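Local coordinates for protein heat-inducible transcription repressor HrcA (Thermotoga maritima, PDB 1STZ) that probably acts as a DNA-binding repressor of class I heat-shock genes, keeping the grpE-dnaK-dnaJ and groELS operons from being induced, at residues K14-D17 and R18-K21; S52-I55 and R56-K60. All blocks are in the same frame, centred on the assembly; numbering follows the deposited sequence.

Contact 1 of 2, residues K14-D17 and R18-K21; sequences KLND and RQRK
Asn16 and Gln19, with CA atoms 4.8 Å apart, face each other across the first turn of helix 17-33, which winds on through bonds from Arg20 N to Asn16 O and from Lys21 N to Asp17 O. Asn16 is the N-cap, yet its own side chain does no capping; instead Gln19, three residues on, reaches back, and its OE1 accepts Asn16 N at 2.8 Å in a nearly straight bond (169°). This is one half of a capping box. Gln19 CG stands beside its backbone N (chi1 -69°) and the chain then extends, which carries the amide back to the incoming loop. There it meets the Asn16 amide at a steep 68° between planes, Asn16 ND2 lying 3.1 Å from Gln19 CD. The turn opens the first helix of what is probably a winged-helix DNA-binding domain, and Gln19 NE2 probably bonds Asp58 of helix 52-64. With an alanine in place of Gln19, Asn16 N would probably lose this acceptor and Asp58 its amide partner, leaving the loop held less firmly to the helix start. On another side, Arg20 runs back along the loop: Leu15 CB lies over one face of its guanidinium, 4.2 Å above the plane, and Lys14 CE approaches near that plane, 3.8 Å from Arg20 NH2. A water donates to Leu15 O and weakly accepts from Arg20 NH2.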
ATOM      1  N   LYS A  14      14.336 -43.877 -10.309  1.00 43.26           N
ATOM      2  CA  LYS A  14      13.883 -42.459 -10.373  1.00 42.62           C
ATOM      3  C   LYS A  14      12.386 -42.424 -10.636  1.00 40.43           C
ATOM      4  O   LYS A  14      11.765 -43.465 -10.821  1.00 40.84           O
ATOM      5  CB  LYS A  14      14.652 -41.696 -11.453  1.00 43.54           C
ATOM      6  CG  LYS A  14      16.122 -41.490 -11.094  1.00 47.19           C
ATOM      7  CD  LYS A  14      16.881 -40.691 -12.158  1.00 50.88           C
ATOM      8  CE  LYS A  14      16.421 -39.228 -12.227  1.00 53.08           C
ATOM      9  NZ  LYS A  14      16.342 -38.572 -10.887  1.00 53.69           N
ATOM     10  N   LEU A  15      11.805 -41.229 -10.606  1.00 37.62           N
ATOM     11  CA  LEU A  15      10.367 -41.078 -10.763  1.00 35.16           C
ATOM     12  C   LEU A  15      10.006 -40.868 -12.230  1.00 33.40           C
ATOM     13  O   LEU A  15      10.813 -40.370 -13.006  1.00 33.02           O
ATOM     14  CB  LEU A  15       9.859 -39.902  -9.925  1.00 34.85           C
ATOM     15  CG  LEU A  15      10.007 -39.985  -8.402  1.00 33.56           C
ATOM     16  CD1 LEU A  15       9.592 -38.673  -7.762  1.00 32.61           C
ATOM     17  CD2 LEU A  15       9.178 -41.115  -7.835  1.00 32.33           C
ATOM     18  N   ASN A  16       8.787 -41.270 -12.583  1.00 31.28           N
ATOM     19  CA  ASN A  16       8.154 -40.955 -13.870  1.00 29.73           C
ATOM     20  C   ASN A  16       7.912 -39.470 -13.983  1.00 28.41           C
ATOM     21  O   ASN A  16       8.028 -38.742 -13.006  1.00 27.83           O
ATOM     22  CB  ASN A  16       6.765 -41.606 -13.957  1.00 29.53           C
ATOM     23  CG  ASN A  16       6.784 -42.931 -14.617  1.00 29.60           C
ATOM     24  OD1 ASN A  16       7.087 -43.030 -15.793  1.00 30.95           O
ATOM     25  ND2 ASN A  16       6.430 -43.970 -13.880  1.00 30.06           N
ATOM     26  N   ASP A  17       7.525 -39.033 -15.172  1.00 26.86           N
ATOM     27  CA  ASP A  17       6.960 -37.704 -15.332  1.00 25.92           C
ATOM     28  C   ASP A  17       5.634 -37.625 -14.586  1.00 24.79           C
ATOM     29  O   ASP A  17       5.381 -36.659 -13.871  1.00 24.46           O
ATOM     30  CB  ASP A  17       6.758 -37.362 -16.813  1.00 26.09           C
ATOM     31  CG  ASP A  17       7.552 -36.147 -17.244  1.00 26.74           C
ATOM     32  OD1 ASP A  17       8.595 -35.859 -16.614  1.00 27.38           O
ATOM     33  OD2 ASP A  17       7.209 -35.422 -18.203  1.00 28.83           O
ATOM     34  N   ARG A  18       4.797 -38.649 -14.746  1.00 23.58           N
ATOM     35  CA  ARG A  18       3.497 -38.702 -14.078  1.00 22.74           C
ATOM     36  C   ARG A  18       3.629 -38.733 -12.560  1.00 22.18           C
ATOM     37  O   ARG A  18       2.907 -38.032 -11.857  1.00 21.59           O
ATOM     38  CB  ARG A  18       2.709 -39.924 -14.537  1.00 22.72           C
ATOM     39  CG  ARG A  18       1.325 -40.059 -13.903  1.00 22.70           C
ATOM     40  CD  ARG A  18       0.668 -41.406 -14.159  1.00 23.36           C
ATOM     41  NE  ARG A  18       1.520 -42.499 -13.701  1.00 23.59           N
ATOM     42  CZ  ARG A  18       1.970 -43.492 -14.461  1.00 23.82           C
ATOM     43  NH1 ARG A  18       1.668 -43.580 -15.756  1.00 23.73           N
ATOM     44  NH2 ARG A  18       2.747 -44.412 -13.905  1.00 24.95           N
ATOM     45  N   GLN A  19       4.547 -39.553 -12.066  1.00 21.50           N
ATOM     46  CA  GLN A  19       4.781 -39.683 -10.632  1.00 21.19           C
ATOM     47  C   GLN A  19       5.286 -38.363 -10.023  1.00 20.81           C
ATOM     48  O   GLN A  19       4.968 -38.036  -8.880  1.00 19.57           O
ATOM     49  CB  GLN A  19       5.755 -40.841 -10.362  1.00 21.27           C
ATOM     50  CG  GLN A  19       5.134 -42.217 -10.661  1.00 21.63           C
ATOM     51  CD  GLN A  19       6.142 -43.336 -10.865  1.00 22.43           C
ATOM     52  OE1 GLN A  19       7.346 -43.105 -10.970  1.00 23.49           O
ATOM     53  NE2 GLN A  19       5.643 -44.560 -10.927  1.00 23.15           N
ATOM     54  N   ARG A  20       6.071 -37.621 -10.799  1.00 20.80           N
ATOM     55  CA  ARG A  20       6.527 -36.294 -10.400  1.00 21.39           C
ATOM     56  C   ARG A  20       5.326 -35.360 -10.248  1.00 20.95           C
ATOM     57  O   ARG A  20       5.225 -34.637  -9.276  1.00 21.24           O
ATOM     58  CB  ARG A  20       7.517 -35.725 -11.427  1.00 21.81           C
ATOM     59  CG  ARG A  20       8.970 -36.176 -11.241  1.00 23.38           C
ATOM     60  CD  ARG A  20       9.958 -35.500 -12.193  1.00 25.76           C
ATOM     61  NE  ARG A  20      10.973 -36.449 -12.674  1.00 29.54           N
ATOM     62  CZ  ARG A  20      12.023 -36.872 -11.954  1.00 31.79           C
ATOM     63  NH1 ARG A  20      12.228 -36.421 -10.718  1.00 32.30           N
ATOM     64  NH2 ARG A  20      12.878 -37.746 -12.477  1.00 32.55           N
ATOM     65  N   LYS A  21       4.410 -35.396 -11.209  1.00 21.17           N
ATOM     66  CA  LYS A  21       3.211 -34.575 -11.158  1.00 20.87           C
ATOM     67  C   LYS A  21       2.321 -34.995 -10.000  1.00 20.39           C
ATOM     68  O   LYS A  21       1.780 -34.147  -9.316  1.00 20.63           O
ATOM     69  CB  LYS A  21       2.451 -34.641 -12.477  1.00 21.11           C
ATOM     70  CG  LYS A  21       3.258 -34.110 -13.670  1.00 22.39           C
ATOM     71  CD  LYS A  21       2.544 -32.976 -14.415  1.00 24.29           C
ATOM     72  CE  LYS A  21       1.529 -33.485 -15.442  1.00 24.74           C
ATOM     73  NZ  LYS A  21       1.247 -32.483 -16.523  1.00 25.17           N
TER
HETATM   74  O   HOH W   1      13.305 -40.625 -14.115  1.00 69.51           O

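Contact 2 of 2, residues S52-I55 and R56-K60; sequences SATI and RNDMK
The carboxylate of Asp58 lies against the backbone of Thr54 with one face: Thr54 O stands above the plane, over CG at 3.1 Å, and 3.2 Å from each of OD1 and OD2. Thr54 CG2 is on that same side of the plane, 4.1 Å from Asp58 OD2, the two side chains lying alongside and pointing the same way. The donors to the two oxygens come from beyond the helix and lie on the other side of the carboxylate plane: Arg18 forms a salt bridge to OD2, and Gln19 probably bonds OD1. Thr54 O is bonded by Asp58 N; the carboxylate oxygens, acceptors like it, only lie close to it. A quarter-turn round the helix, Ile55 CG2 touches Met59 SD at 3.9 Å. With CG1 beside the backbone N of Ile55 (chi1 -60°), the CG2 methyl is anti to that N and points along the helix to the next turn, while Met59 CG passes 3.3 Å from Ile55 O. Ile55 packs further on Val42 and Leu43 of helix 39-45 and on Val22, and Met59 rests on Ile26 of helix 17-33. Helices 39-45 and 52-64 make what is probably the helix-turn-helix of a winged-helix domain, the latter being the likely recognition helix. On the exposed side Lys60 curls back, its NZ bonding Arg56 O at 3.2 Å in the carbonyl plane, and the same oxygen also accepts Lys60 N. The chemistry is thus divided: hydrocarbon and sulfur seal the inner side, the buried charge of Asp58 is probably balanced by Arg18, and Arg56 and Lys60 leave the outer surface basic, consistent with a DNA-facing helix.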
ATOM      1  N   SER A  52      -7.501 -44.495 -11.157  1.00 25.44           N
ATOM      2  CA  SER A  52      -7.363 -44.410  -9.699  1.00 25.41           C
ATOM      3  C   SER A  52      -6.383 -45.443  -9.137  1.00 25.15           C
ATOM      4  O   SER A  52      -5.677 -45.163  -8.166  1.00 25.12           O
ATOM      5  CB  SER A  52      -8.729 -44.583  -9.018  1.00 25.64           C
ATOM      6  OG  SER A  52      -8.603 -45.200  -7.745  1.00 26.41           O
ATOM      7  N   ALA A  53      -6.358 -46.636  -9.728  1.00 24.76           N
ATOM      8  CA  ALA A  53      -5.428 -47.683  -9.299  1.00 24.50           C
ATOM      9  C   ALA A  53      -3.979 -47.287  -9.603  1.00 24.25           C
ATOM     10  O   ALA A  53      -3.072 -47.571  -8.823  1.00 24.22           O
ATOM     11  CB  ALA A  53      -5.770 -49.005  -9.965  1.00 24.44           C
ATOM     12  N   THR A  54      -3.781 -46.619 -10.735  1.00 23.96           N
ATOM     13  CA  THR A  54      -2.458 -46.182 -11.176  1.00 23.45           C
ATOM     14  C   THR A  54      -1.877 -45.146 -10.233  1.00 23.10           C
ATOM     15  O   THR A  54      -0.674 -45.144  -9.990  1.00 22.89           O
ATOM     16  CB  THR A  54      -2.530 -45.599 -12.608  1.00 23.49           C
ATOM     17  OG1 THR A  54      -2.970 -46.610 -13.528  1.00 23.11           O
ATOM     18  CG2 THR A  54      -1.147 -45.200 -13.124  1.00 23.17           C
ATOM     19  N   ILE A  55      -2.736 -44.274  -9.709  1.00 22.77           N
ATOM     20  CA  ILE A  55      -2.307 -43.212  -8.796  1.00 22.41           C
ATOM     21  C   ILE A  55      -1.875 -43.791  -7.453  1.00 22.27           C
ATOM     22  O   ILE A  55      -0.918 -43.317  -6.857  1.00 22.16           O
ATOM     23  CB  ILE A  55      -3.439 -42.169  -8.573  1.00 22.37           C
ATOM     24  CG1 ILE A  55      -3.859 -41.503  -9.893  1.00 22.37           C
ATOM     25  CG2 ILE A  55      -3.016 -41.116  -7.558  1.00 21.76           C
ATOM     26  CD1 ILE A  55      -2.817 -40.626 -10.540  1.00 22.11           C
ATOM     27  N   ARG A  56      -2.594 -44.801  -6.976  1.00 22.25           N
ATOM     28  CA  ARG A  56      -2.243 -45.478  -5.731  1.00 22.45           C
ATOM     29  C   ARG A  56      -0.899 -46.193  -5.849  1.00 22.46           C
ATOM     30  O   ARG A  56      -0.122 -46.212  -4.896  1.00 22.30           O
ATOM     31  CB  ARG A  56      -3.315 -46.494  -5.341  1.00 22.32           C
ATOM     32  CG  ARG A  56      -4.623 -45.890  -4.852  1.00 22.93           C
ATOM     33  CD  ARG A  56      -5.679 -46.949  -4.508  1.00 24.18           C
ATOM     34  NE  ARG A  56      -5.124 -47.925  -3.567  1.00 25.11           N
ATOM     35  CZ  ARG A  56      -5.188 -49.253  -3.672  1.00 24.99           C
ATOM     36  NH1 ARG A  56      -5.823 -49.847  -4.679  1.00 26.21           N
ATOM     37  NH2 ARG A  56      -4.611 -50.002  -2.737  1.00 24.96           N
ATOM     38  N   ASN A  57      -0.648 -46.791  -7.015  1.00 22.57           N
ATOM     39  CA  ASN A  57       0.624 -47.457  -7.301  1.00 22.58           C
ATOM     40  C   ASN A  57       1.786 -46.472  -7.329  1.00 22.57           C
ATOM     41  O   ASN A  57       2.897 -46.805  -6.939  1.00 22.19           O
ATOM     42  CB  ASN A  57       0.570 -48.187  -8.646  1.00 22.51           C
ATOM     43  CG  ASN A  57      -0.062 -49.555  -8.543  1.00 22.85           C
ATOM     44  OD1 ASN A  57      -1.117 -49.809  -9.127  1.00 23.33           O
ATOM     45  ND2 ASN A  57       0.585 -50.452  -7.808  1.00 22.76           N
ATOM     46  N   ASP A  58       1.517 -45.269  -7.826  1.00 22.78           N
ATOM     47  CA  ASP A  58       2.504 -44.197  -7.837  1.00 23.06           C
ATOM     48  C   ASP A  58       2.758 -43.724  -6.419  1.00 22.65           C
ATOM     49  O   ASP A  58       3.888 -43.413  -6.063  1.00 22.37           O
ATOM     50  CB  ASP A  58       2.018 -43.018  -8.681  1.00 23.22           C
ATOM     51  CG  ASP A  58       1.849 -43.372 -10.133  1.00 24.20           C
ATOM     52  OD1 ASP A  58       2.425 -44.389 -10.576  1.00 26.28           O
ATOM     53  OD2 ASP A  58       1.141 -42.693 -10.909  1.00 26.22           O
ATOM     54  N   MET A  59       1.695 -43.680  -5.618  1.00 22.56           N
ATOM     55  CA  MET A  59       1.774 -43.272  -4.222  1.00 22.36           C
ATOM     56  C   MET A  59       2.509 -44.301  -3.360  1.00 22.39           C
ATOM     57  O   MET A  59       3.105 -43.942  -2.342  1.00 22.43           O
ATOM     58  CB  MET A  59       0.375 -42.999  -3.667  1.00 22.31           C
ATOM     59  CG  MET A  59      -0.184 -41.645  -4.141  1.00 22.71           C
ATOM     60  SD  MET A  59      -1.923 -41.380  -3.828  1.00 20.86           S
ATOM     61  CE  MET A  59      -1.844 -40.857  -2.162  1.00 22.18           C
ATOM     62  N   LYS A  60       2.478 -45.565  -3.774  1.00 22.23           N
ATOM     63  CA  LYS A  60       3.242 -46.621  -3.110  1.00 22.35           C
ATOM     64  C   LYS A  60       4.731 -46.415  -3.405  1.00 21.89           C
ATOM     65  O   LYS A  60       5.573 -46.501  -2.508  1.00 21.28           O
ATOM     66  CB  LYS A  60       2.789 -48.010  -3.584  1.00 22.95           C
ATOM     67  CG  LYS A  60       2.182 -48.906  -2.489  1.00 24.99           C
ATOM     68  CD  LYS A  60       0.728 -48.529  -2.169  1.00 27.43           C
ATOM     69  CE  LYS A  60       0.629 -47.433  -1.101  1.00 28.68           C
ATOM     70  NZ  LYS A  60       0.271 -46.090  -1.684  1.00 31.02           N
TER

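Contacts 1 and 2 follow one another along the chain, and their centres lie 12 Å apart on the same side of its centre. They meet directly, since the start of the helix in 18-21 reaches across to the flank of 52-60. Arg18 NE and Asp58 OD2 are 2.8 Å apart in their salt bridge, Gln19 NE2 stands 3.2 Å from Asp58 OD1, and Arg18 CZ packs on Thr54 CG2 at 3.8 Å. Gln19 therefore joins its own helix start to the probable recognition helix through the two ends of one amide. Together with Ile55 and Met59 packing on Val22 and Ile26, the joint probably helps set how helix 52-64 sits on helix 17-33, away from the basic outer surface.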